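Local coordinates for putative GH105 family protein (Salmonella enterica subsp. enterica serovar Paratyphi A, PDB 3QWT) that is of unknown function but probably acts as a GH105-family glycoside hydrolase, whose characterised relatives remove unsaturated uronyl residues from the ends of polysaccharide fragments, at residues A[65-70]-A[108-113]; A[72-77]-A[114-119]; A[58-63]-A[359-364]. One frame throughout, in Å; residues are numbered along the deposited sequence.

The three contacts gather around the start of helix 67-83. Contacts 1 and 2 both use this helix and lie about 10 Å apart, centre to centre; contact 3 is about 12 Å from contact 1 and 16 Å from contact 2. Along the chain the order is 58-63, 65-70, 72-77, 108-113, 114-119 and finally 359-364. Contacts 1 and 2 join helix 67-83 to the approach and first turns of helix 114-125, whereas contact 3 brings the beginning of helix 363-377, some 300 residues on, against the loop leading into helix 67-83. Helix 67-83 thus has neighbours early and late in sequence, consistent with ring closure in an alpha/alpha toroid.

Contact 1 of 3, residues A[65-70]-A[108-113]; sequences WEWTHG and NVNTMA
The indole N-H of Trp65 bonds to a main-chain carbonyl, that of Thr111, and this is the only direct hydrogen bond between 65-70 and 108-113. NE1 lies 3.1 Å from Thr111 O in a nearly straight bond (162° at the hydrogen); the carbonyl oxygen meets the ring at its edge, in plane, and the donor falls on one of its lone pairs. Trp65 CG is anti to the backbone N (chi1 -173°). The indole crosses the Thr111 side chain at about a right angle, and NE1 also touches Thr111 CB at 3.8 Å. Thr111 OG1 turns elsewhere, to Thr106 O.

Asn110 lies alongside Glu66 and Trp67, pointing the same way. Its CB packs on Trp67 CB at 3.5 Å, and its CG approaches Trp67 CD1 at 3.6 Å, the amide plane inclined 45° to the indole. In the backbone, Trp67 CA makes a C-H...O contact with Asn110 O at 3.4 Å. Glu66, the N-cap of helix 67-83, has its carboxylate turned well out of the Asn110 amide plane; Asn110 ND2 donates to a bound glycerol, probably from the crystallisation liquor. Further along, the two segments draw close where Ala113 CB rests 3.7 Å from Gly70 CA, and a water donates to both Gly70 O and Ala113 O.

Each segment is also braced internally. Asn108 OD1 receives Thr111 N at 2.9 Å in an Asx motif, while Glu66 N donates to His69 ND1 at 2.8 Å, a side chain whose NE2 bonds to Gly61 O. The buried contact lies where helix 67-83 begins and the loop before helix 114-125 ends: Trp67 stacks on Tyr364 of helix 363-377, Trp67 and Asn110 touch Met173 of helix 170-184, and Thr111 packs on Trp137 of helix 131-143.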
loop_
_atom_site.group_PDB
_atom_site.type_symbol
_atom_site.label_atom_id
_atom_site.label_comp_id
_atom_site.label_asym_id
_atom_site.label_seq_id
_atom_site.Cartn_x
_atom_site.Cartn_y
_atom_site.Cartn_z
ATOM N N TRP A 65 7.573 -40.967 22.075
ATOM C CA TRP A 65 7.436 -39.979 21.021
ATOM C C TRP A 65 6.719 -40.551 19.802
ATOM O O TRP A 65 7.331 -41.209 18.959
ATOM C CB TRP A 65 8.813 -39.459 20.607
ATOM C CG TRP A 65 8.802 -38.292 19.623
ATOM C CD1 TRP A 65 7.808 -37.944 18.737
ATOM C CD2 TRP A 65 9.850 -37.318 19.448
ATOM N NE1 TRP A 65 8.184 -36.817 18.016
ATOM C CE2 TRP A 65 9.431 -36.421 18.434
ATOM C CE3 TRP A 65 11.108 -37.134 20.038
ATOM C CZ2 TRP A 65 10.226 -35.358 18.008
ATOM C CZ3 TRP A 65 11.896 -36.070 19.617
ATOM C CH2 TRP A 65 11.455 -35.198 18.607
ATOM N N GLU A 66 5.419 -40.315 19.714
ATOM C CA GLU A 66 4.716 -40.508 18.451
ATOM C C GLU A 66 3.452 -39.661 18.325
ATOM O O GLU A 66 3.193 -38.783 19.146
ATOM C CB GLU A 66 4.397 -41.973 18.175
ATOM C CG GLU A 66 4.193 -42.215 16.680
ATOM C CD GLU A 66 3.418 -43.449 16.417
ATOM O OE1 GLU A 66 3.666 -44.103 15.386
ATOM O OE2 GLU A 66 2.552 -43.771 17.250
ATOM N N TRP A 67 2.671 -39.923 17.289
ATOM C CA TRP A 67 1.524 -39.068 16.992
ATOM C C TRP A 67 0.620 -38.940 18.201
ATOM O O TRP A 67 -0.037 -37.919 18.398
ATOM C CB TRP A 67 0.745 -39.571 15.770
ATOM C CG TRP A 67 0.019 -40.869 15.997
ATOM C CD1 TRP A 67 0.515 -42.130 15.819
ATOM C CD2 TRP A 67 -1.329 -41.031 16.448
ATOM N NE1 TRP A 67 -0.439 -43.064 16.127
ATOM C CE2 TRP A 67 -1.582 -42.418 16.519
ATOM C CE3 TRP A 67 -2.346 -40.140 16.801
ATOM C CZ2 TRP A 67 -2.810 -42.936 16.928
ATOM C CZ3 TRP A 67 -3.568 -40.652 17.199
ATOM C CH2 TRP A 67 -3.788 -42.043 17.264
ATOM N N THR A 68 0.610 -39.967 19.029
ATOM C CA THR A 68 -0.340 -40.021 20.131
ATOM C C THR A 68 -0.006 -38.923 21.118
ATOM O O THR A 68 -0.872 -38.168 21.544
ATOM C CB THR A 68 -0.322 -41.401 20.835
ATOM O OG1 THR A 68 0.977 -41.635 21.404
ATOM C CG2 THR A 68 -0.657 -42.506 19.833
ATOM N N HIS A 69 1.269 -38.836 21.470
ATOM C CA HIS A 69 1.764 -37.737 22.287
ATOM C C HIS A 69 1.489 -36.402 21.614
ATOM O O HIS A 69 1.224 -35.406 22.282
ATOM C CB HIS A 69 3.266 -37.910 22.539
ATOM C CG HIS A 69 3.632 -39.297 22.954
ATOM N ND1 HIS A 69 3.862 -40.307 22.048
ATOM C CD2 HIS A 69 3.739 -39.861 24.181
ATOM C CE1 HIS A 69 4.129 -41.427 22.694
ATOM N NE2 HIS A 69 4.059 -41.181 23.991
ATOM N N GLY A 70 1.542 -36.393 20.287
ATOM C CA GLY A 70 1.268 -35.178 19.530
ATOM C C GLY A 70 -0.134 -34.690 19.843
ATOM O O GLY A 70 -0.342 -33.527 20.179
ATOM N N ASN A 108 8.628 -38.560 10.249
ATOM C CA ASN A 108 7.545 -39.157 9.478
ATOM C C ASN A 108 6.229 -38.449 9.780
ATOM O O ASN A 108 6.182 -37.555 10.630
ATOM C CB ASN A 108 7.427 -40.655 9.773
ATOM C CG ASN A 108 7.192 -40.941 11.242
ATOM O OD1 ASN A 108 6.173 -40.535 11.816
ATOM N ND2 ASN A 108 8.134 -41.653 11.865
ATOM N N VAL A 109 5.156 -38.865 9.108
ATOM C CA VAL A 109 3.873 -38.174 9.221
ATOM C C VAL A 109 3.452 -38.041 10.681
ATOM O O VAL A 109 2.893 -37.024 11.076
ATOM C CB VAL A 109 2.765 -38.850 8.374
ATOM C CG1 VAL A 109 2.367 -40.216 8.952
ATOM C CG2 VAL A 109 1.545 -37.950 8.278
ATOM N N ASN A 110 3.753 -39.065 11.481
ATOM C CA ASN A 110 3.313 -39.120 12.887
ATOM C C ASN A 110 4.196 -38.423 13.917
ATOM O O ASN A 110 3.701 -37.715 14.799
ATOM C CB ASN A 110 3.072 -40.560 13.320
ATOM C CG ASN A 110 1.868 -41.180 12.609
ATOM O OD1 ASN A 110 0.911 -40.482 12.284
ATOM N ND2 ASN A 110 1.922 -42.489 12.364
ATOM N N THR A 111 5.501 -38.618 13.820
ATOM C CA THR A 111 6.399 -37.962 14.769
ATOM C C THR A 111 6.397 -36.420 14.600
ATOM O O THR A 111 6.950 -35.686 15.426
ATOM C CB THR A 111 7.816 -38.533 14.655
ATOM O OG1 THR A 111 8.299 -38.353 13.317
ATOM C CG2 THR A 111 7.827 -40.041 15.019
HETATM N N MSE A 112 5.742 -35.949 13.545
HETATM C CA MSE A 112 5.571 -34.513 13.270
HETATM C C MSE A 112 4.582 -33.849 14.231
HETATM O O MSE A 112 4.768 -32.693 14.628
HETATM C CB MSE A 112 5.101 -34.322 11.810
HETATM C CG MSE A 112 4.736 -32.892 11.405
HETATM SE SE MSE A 112 6.315 -31.724 11.115
HETATM C CE MSE A 112 7.152 -32.733 9.733
ATOM N N ALA A 113 3.540 -34.592 14.606
ATOM C CA ALA A 113 2.405 -34.039 15.371
ATOM C C ALA A 113 2.770 -33.141 16.541
ATOM O O ALA A 113 2.170 -32.081 16.708
ATOM C CB ALA A 113 1.471 -35.159 15.834
HETATM O O HOH W 1 4.628 -44.119 13.151
HETATM O O HOH W 2 0.810 -31.157 19.192
#

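Contact 2 of 3, residues A[72-77]-A[114-119]; sequences GLYGMY and PFLTLA
Two helices of the alpha/alpha toroid, 67-83 and 114-125, run side by side in the same general direction, and here Tyr74 and Leu73 of one meet Leu116, Thr117 and Pro114 of the other. The axes of segments 72-77 and 114-119 come within 8.5 Å, their N-to-C directions 32° apart. Leu116 CD2 sits over the centre of the Tyr74 ring, 3.5 Å from its centroid and only 10° off the normal, a well-formed CH-pi contact. The phenol beyond it is anchored at OH by Asp243.

Thr117 points into the middle of the interface. Its OG1, beside its own backbone N (chi1 -60°), reaches Leu73 CB at 3.6 Å and lies at the edge of the Tyr74 ring, near its plane. It also comes 3.3 Å from Tyr74 N, but the angle is too poor for a hydrogen bond. The methyl CG2 faces Tyr77 CB at 4.0 Å, and Leu73 CD1 rests on Pro114 CB at 3.8 Å. Leu116 also packs on Met172, Leu176 and Pro177 of helix 170-184, and Leu73 on Trp95 and Phe96 of helix 86-102. Parallel neighbours joined through an intervening helix, 86-102, are typical of alpha/alpha toroids.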
loop_
_atom_site.group_PDB
_atom_site.type_symbol
_atom_site.label_atom_id
_atom_site.label_comp_id
_atom_site.label_asym_id
_atom_site.label_seq_id
_atom_site.Cartn_x
_atom_site.Cartn_y
_atom_site.Cartn_z
ATOM N N GLY A 72 -1.967 -35.724 22.390
ATOM C CA GLY A 72 -1.966 -35.437 23.816
ATOM C C GLY A 72 -1.543 -34.009 24.146
ATOM O O GLY A 72 -2.242 -33.289 24.854
ATOM N N LEU A 73 -0.393 -33.589 23.628
ATOM C CA LEU A 73 0.101 -32.246 23.921
ATOM C C LEU A 73 -0.885 -31.163 23.449
ATOM O O LEU A 73 -1.023 -30.115 24.076
ATOM C CB LEU A 73 1.494 -32.022 23.303
ATOM C CG LEU A 73 2.646 -32.919 23.815
ATOM C CD1 LEU A 73 3.738 -33.083 22.753
ATOM C CD2 LEU A 73 3.251 -32.398 25.130
ATOM N N TYR A 74 -1.564 -31.410 22.339
ATOM C CA TYR A 74 -2.447 -30.390 21.770
ATOM C C TYR A 74 -3.679 -30.198 22.660
ATOM O O TYR A 74 -4.079 -29.072 22.968
ATOM C CB TYR A 74 -2.844 -30.790 20.355
ATOM C CG TYR A 74 -3.514 -29.722 19.541
ATOM C CD1 TYR A 74 -2.993 -28.440 19.478
ATOM C CD2 TYR A 74 -4.652 -30.010 18.797
ATOM C CE1 TYR A 74 -3.599 -27.464 18.715
ATOM C CE2 TYR A 74 -5.263 -29.049 18.031
ATOM C CZ TYR A 74 -4.731 -27.769 17.990
ATOM O OH TYR A 74 -5.335 -26.801 17.223
ATOM N N GLY A 75 -4.264 -31.309 23.097
ATOM C CA GLY A 75 -5.384 -31.252 24.017
ATOM C C GLY A 75 -5.014 -30.493 25.280
ATOM O O GLY A 75 -5.744 -29.613 25.724
HETATM N N MSE A 76 -3.869 -30.835 25.861
HETATM C CA MSE A 76 -3.340 -30.092 27.003
HETATM C C MSE A 76 -3.166 -28.616 26.670
HETATM O O MSE A 76 -3.545 -27.742 27.462
HETATM C CB MSE A 76 -1.993 -30.667 27.439
HETATM C CG MSE A 76 -2.084 -32.027 28.103
HETATM SE SE MSE A 76 -0.319 -32.643 28.716
HETATM C CE MSE A 76 -0.833 -34.430 29.306
ATOM N N TYR A 77 -2.584 -28.333 25.504
ATOM C CA TYR A 77 -2.310 -26.946 25.150
ATOM C C TYR A 77 -3.613 -26.165 25.163
ATOM O O TYR A 77 -3.693 -25.089 25.744
ATOM C CB TYR A 77 -1.611 -26.788 23.793
ATOM C CG TYR A 77 -1.376 -25.328 23.510
ATOM C CD1 TYR A 77 -0.396 -24.631 24.204
ATOM C CD2 TYR A 77 -2.179 -24.625 22.616
ATOM C CE1 TYR A 77 -0.196 -23.274 23.995
ATOM C CE2 TYR A 77 -1.986 -23.256 22.403
ATOM C CZ TYR A 77 -0.989 -22.596 23.099
ATOM O OH TYR A 77 -0.772 -21.253 22.912
ATOM N N PRO A 114 3.756 -33.547 17.360
ATOM C CA PRO A 114 4.075 -32.672 18.497
ATOM C C PRO A 114 4.529 -31.246 18.115
ATOM O O PRO A 114 4.511 -30.354 18.958
ATOM C CB PRO A 114 5.199 -33.426 19.219
ATOM C CG PRO A 114 4.900 -34.888 18.905
ATOM C CD PRO A 114 4.389 -34.878 17.482
ATOM N N PHE A 115 4.926 -31.020 16.877
ATOM C CA PHE A 115 5.454 -29.694 16.553
ATOM C C PHE A 115 4.385 -28.614 16.433
ATOM O O PHE A 115 4.674 -27.419 16.569
ATOM C CB PHE A 115 6.426 -29.754 15.383
ATOM C CG PHE A 115 7.660 -30.536 15.710
ATOM C CD1 PHE A 115 8.643 -29.979 16.514
ATOM C CD2 PHE A 115 7.797 -31.852 15.290
ATOM C CE1 PHE A 115 9.767 -30.707 16.851
ATOM C CE2 PHE A 115 8.920 -32.586 15.621
ATOM C CZ PHE A 115 9.909 -32.015 16.403
ATOM N N LEU A 116 3.143 -29.057 16.238
ATOM C CA LEU A 116 1.991 -28.194 16.384
ATOM C C LEU A 116 2.016 -27.485 17.748
ATOM O O LEU A 116 1.902 -26.265 17.826
ATOM C CB LEU A 116 0.698 -29.004 16.209
ATOM C CG LEU A 116 -0.610 -28.255 16.485
ATOM C CD1 LEU A 116 -0.675 -26.943 15.729
ATOM C CD2 LEU A 116 -1.815 -29.127 16.116
ATOM N N THR A 117 2.177 -28.250 18.824
ATOM C CA THR A 117 2.155 -27.654 20.161
ATOM C C THR A 117 3.412 -26.834 20.439
ATOM O O THR A 117 3.358 -25.771 21.070
ATOM C CB THR A 117 1.947 -28.723 21.231
ATOM O OG1 THR A 117 0.697 -29.380 20.990
ATOM C CG2 THR A 117 1.935 -28.115 22.627
ATOM N N LEU A 118 4.544 -27.324 19.949
ATOM C CA LEU A 118 5.789 -26.604 20.107
ATOM C C LEU A 118 5.689 -25.238 19.425
ATOM O O LEU A 118 6.199 -24.225 19.937
ATOM C CB LEU A 118 6.949 -27.397 19.511
ATOM C CG LEU A 118 8.305 -26.812 19.898
ATOM C CD1 LEU A 118 8.564 -26.874 21.423
ATOM C CD2 LEU A 118 9.426 -27.475 19.101
ATOM N N ALA A 119 5.022 -25.219 18.274
ATOM C CA ALA A 119 4.859 -23.969 17.548
ATOM C C ALA A 119 4.170 -22.955 18.443
ATOM O O ALA A 119 4.606 -21.815 18.537
ATOM C CB ALA A 119 4.076 -24.168 16.228
#

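Contact 3 of 3, residues A[58-63]-A[359-364]; sequences DTKGWA and LTSMPY
Lys60 starts with CG anti to its backbone N (chi1 157°); bends at chi3 (-109°) and chi4 (-77°) then place CE and NZ against Thr360 and Ser361. NZ donates to Thr360 OG1 at 3.0 Å and to the carbonyl Ser361 O at 3.2 Å, the latter from a position tilted out of the carbonyl plane. A third, weak bond goes to Ser361 OG at 3.1 Å. The buried ammonium group is thus held by neutral oxygens from two successive residues.

Nearer the backbone, the side chain of Met362, modelled as selenomethionine, crosses that of Lys60 at about a right angle, with SE 3.5 Å from Lys60 CB. Met362 is the N-cap of helix 363-377, the last helix of the alpha/alpha toroid, and its neighbour Pro363 packs CD at 3.3 Å from Lys60 O. The loop that receives it leads into helix 67-83, so parts of the chain nearly 300 residues apart meet here, consistent with closure of the ring. Asp58 OD1 shapes that loop, accepting Lys60 N at 3.1 Å in an Asx turn and Gly61 N at 2.9 Å in an Asx motif, both from the same face of the carboxylate. Thr59 O accepts a hydrogen bond from Thr68 OG1 on helix 67-83, and the Thr68 side chain also touches Pro363.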
loop_
_atom_site.group_PDB
_atom_site.type_symbol
_atom_site.label_atom_id
_atom_site.label_comp_id
_atom_site.label_asym_id
_atom_site.label_seq_id
_atom_site.Cartn_x
_atom_site.Cartn_y
_atom_site.Cartn_z
ATOM N N ASP A 58 7.314 -46.812 22.815
ATOM C CA ASP A 58 6.121 -46.810 23.652
ATOM C C ASP A 58 5.138 -45.755 23.152
ATOM O O ASP A 58 5.359 -44.553 23.293
ATOM C CB ASP A 58 6.485 -46.584 25.126
ATOM C CG ASP A 58 5.292 -46.763 26.065
ATOM O OD1 ASP A 58 4.199 -47.176 25.608
ATOM O OD2 ASP A 58 5.458 -46.488 27.271
ATOM N N THR A 59 4.056 -46.246 22.570
ATOM C CA THR A 59 3.044 -45.455 21.880
ATOM C C THR A 59 1.936 -45.026 22.849
ATOM O O THR A 59 1.111 -44.149 22.543
ATOM C CB THR A 59 2.426 -46.353 20.783
ATOM O OG1 THR A 59 2.935 -45.979 19.506
ATOM C CG2 THR A 59 0.921 -46.323 20.788
ATOM N N LYS A 60 1.950 -45.651 24.028
ATOM C CA LYS A 60 0.862 -45.549 24.996
ATOM C C LYS A 60 1.294 -44.840 26.288
ATOM O O LYS A 60 0.577 -43.966 26.786
ATOM C CB LYS A 60 0.285 -46.950 25.270
ATOM C CG LYS A 60 -0.436 -47.113 26.586
ATOM C CD LYS A 60 -0.607 -48.600 26.917
ATOM C CE LYS A 60 -2.057 -49.041 26.798
ATOM N NZ LYS A 60 -2.876 -48.613 27.966
ATOM N N GLY A 61 2.456 -45.216 26.823
ATOM C CA GLY A 61 3.072 -44.478 27.919
ATOM C C GLY A 61 3.472 -43.051 27.525
ATOM O O GLY A 61 3.676 -42.743 26.345
ATOM N N TRP A 62 3.604 -42.179 28.521
ATOM C CA TRP A 62 3.870 -40.767 28.279
ATOM C C TRP A 62 5.294 -40.491 27.800
ATOM O O TRP A 62 5.526 -39.578 26.990
ATOM C CB TRP A 62 3.560 -39.949 29.537
ATOM C CG TRP A 62 3.567 -38.429 29.329
ATOM C CD1 TRP A 62 4.215 -37.493 30.098
ATOM C CD2 TRP A 62 2.887 -37.698 28.305
ATOM N NE1 TRP A 62 3.971 -36.227 29.609
ATOM C CE2 TRP A 62 3.169 -36.328 28.507
ATOM C CE3 TRP A 62 2.072 -38.066 27.234
ATOM C CZ2 TRP A 62 2.668 -35.333 27.673
ATOM C CZ3 TRP A 62 1.579 -37.077 26.404
ATOM C CH2 TRP A 62 1.874 -35.726 26.631
ATOM N N ALA A 63 6.248 -41.284 28.275
ATOM C CA ALA A 63 7.644 -41.018 27.956
ATOM C C ALA A 63 8.008 -41.329 26.499
ATOM O O ALA A 63 9.183 -41.290 26.129
ATOM C CB ALA A 63 8.568 -41.747 28.918
ATOM N N LEU A 359 -9.395 -52.504 22.516
ATOM C CA LEU A 359 -9.725 -51.314 23.295
ATOM C C LEU A 359 -8.712 -51.073 24.414
ATOM O O LEU A 359 -8.285 -52.014 25.079
ATOM C CB LEU A 359 -11.128 -51.451 23.878
ATOM C CG LEU A 359 -12.225 -51.645 22.835
ATOM C CD1 LEU A 359 -13.503 -52.172 23.461
ATOM C CD2 LEU A 359 -12.487 -50.348 22.086
ATOM N N THR A 360 -8.326 -49.821 24.631
ATOM C CA THR A 360 -7.319 -49.519 25.654
ATOM C C THR A 360 -7.055 -48.019 25.748
ATOM O O THR A 360 -7.233 -47.294 24.778
ATOM C CB THR A 360 -5.974 -50.233 25.368
ATOM O OG1 THR A 360 -5.093 -50.091 26.493
ATOM C CG2 THR A 360 -5.307 -49.643 24.121
ATOM N N SER A 361 -6.607 -47.571 26.916
ATOM C CA SER A 361 -6.387 -46.160 27.170
ATOM C C SER A 361 -5.194 -45.615 26.374
ATOM O O SER A 361 -4.196 -46.299 26.204
ATOM C CB SER A 361 -6.180 -45.944 28.667
ATOM O OG SER A 361 -5.106 -46.736 29.148
HETATM N N MSE A 362 -5.300 -44.391 25.873
HETATM C CA MSE A 362 -4.217 -43.832 25.067
HETATM C C MSE A 362 -4.089 -42.333 25.260
HETATM O O MSE A 362 -5.054 -41.663 25.616
HETATM C CB MSE A 362 -4.424 -44.155 23.581
HETATM C CG MSE A 362 -4.466 -45.654 23.302
HETATM SE SE MSE A 362 -2.671 -46.423 23.437
HETATM C CE MSE A 362 -2.070 -45.969 21.633
ATOM N N PRO A 363 -2.879 -41.802 25.049
ATOM C CA PRO A 363 -2.678 -40.350 25.112
ATOM C C PRO A 363 -3.753 -39.595 24.321
ATOM O O PRO A 363 -4.330 -38.643 24.831
ATOM C CB PRO A 363 -1.300 -40.165 24.472
ATOM C CG PRO A 363 -0.576 -41.430 24.805
ATOM C CD PRO A 363 -1.627 -42.531 24.782
ATOM N N TYR A 364 -4.043 -40.029 23.102
ATOM C CA TYR A 364 -5.043 -39.338 22.290
ATOM C C TYR A 364 -6.470 -39.516 22.823
ATOM O O TYR A 364 -7.313 -38.629 22.666
ATOM C CB TYR A 364 -4.955 -39.776 20.833
ATOM C CG TYR A 364 -5.102 -41.260 20.626
ATOM C CD1 TYR A 364 -6.358 -41.847 20.534
ATOM C CD2 TYR A 364 -3.985 -42.075 20.503
ATOM C CE1 TYR A 364 -6.498 -43.215 20.332
ATOM C CE2 TYR A 364 -4.111 -43.439 20.294
ATOM C CZ TYR A 364 -5.369 -44.007 20.215
ATOM O OH TYR A 364 -5.488 -45.369 20.010
#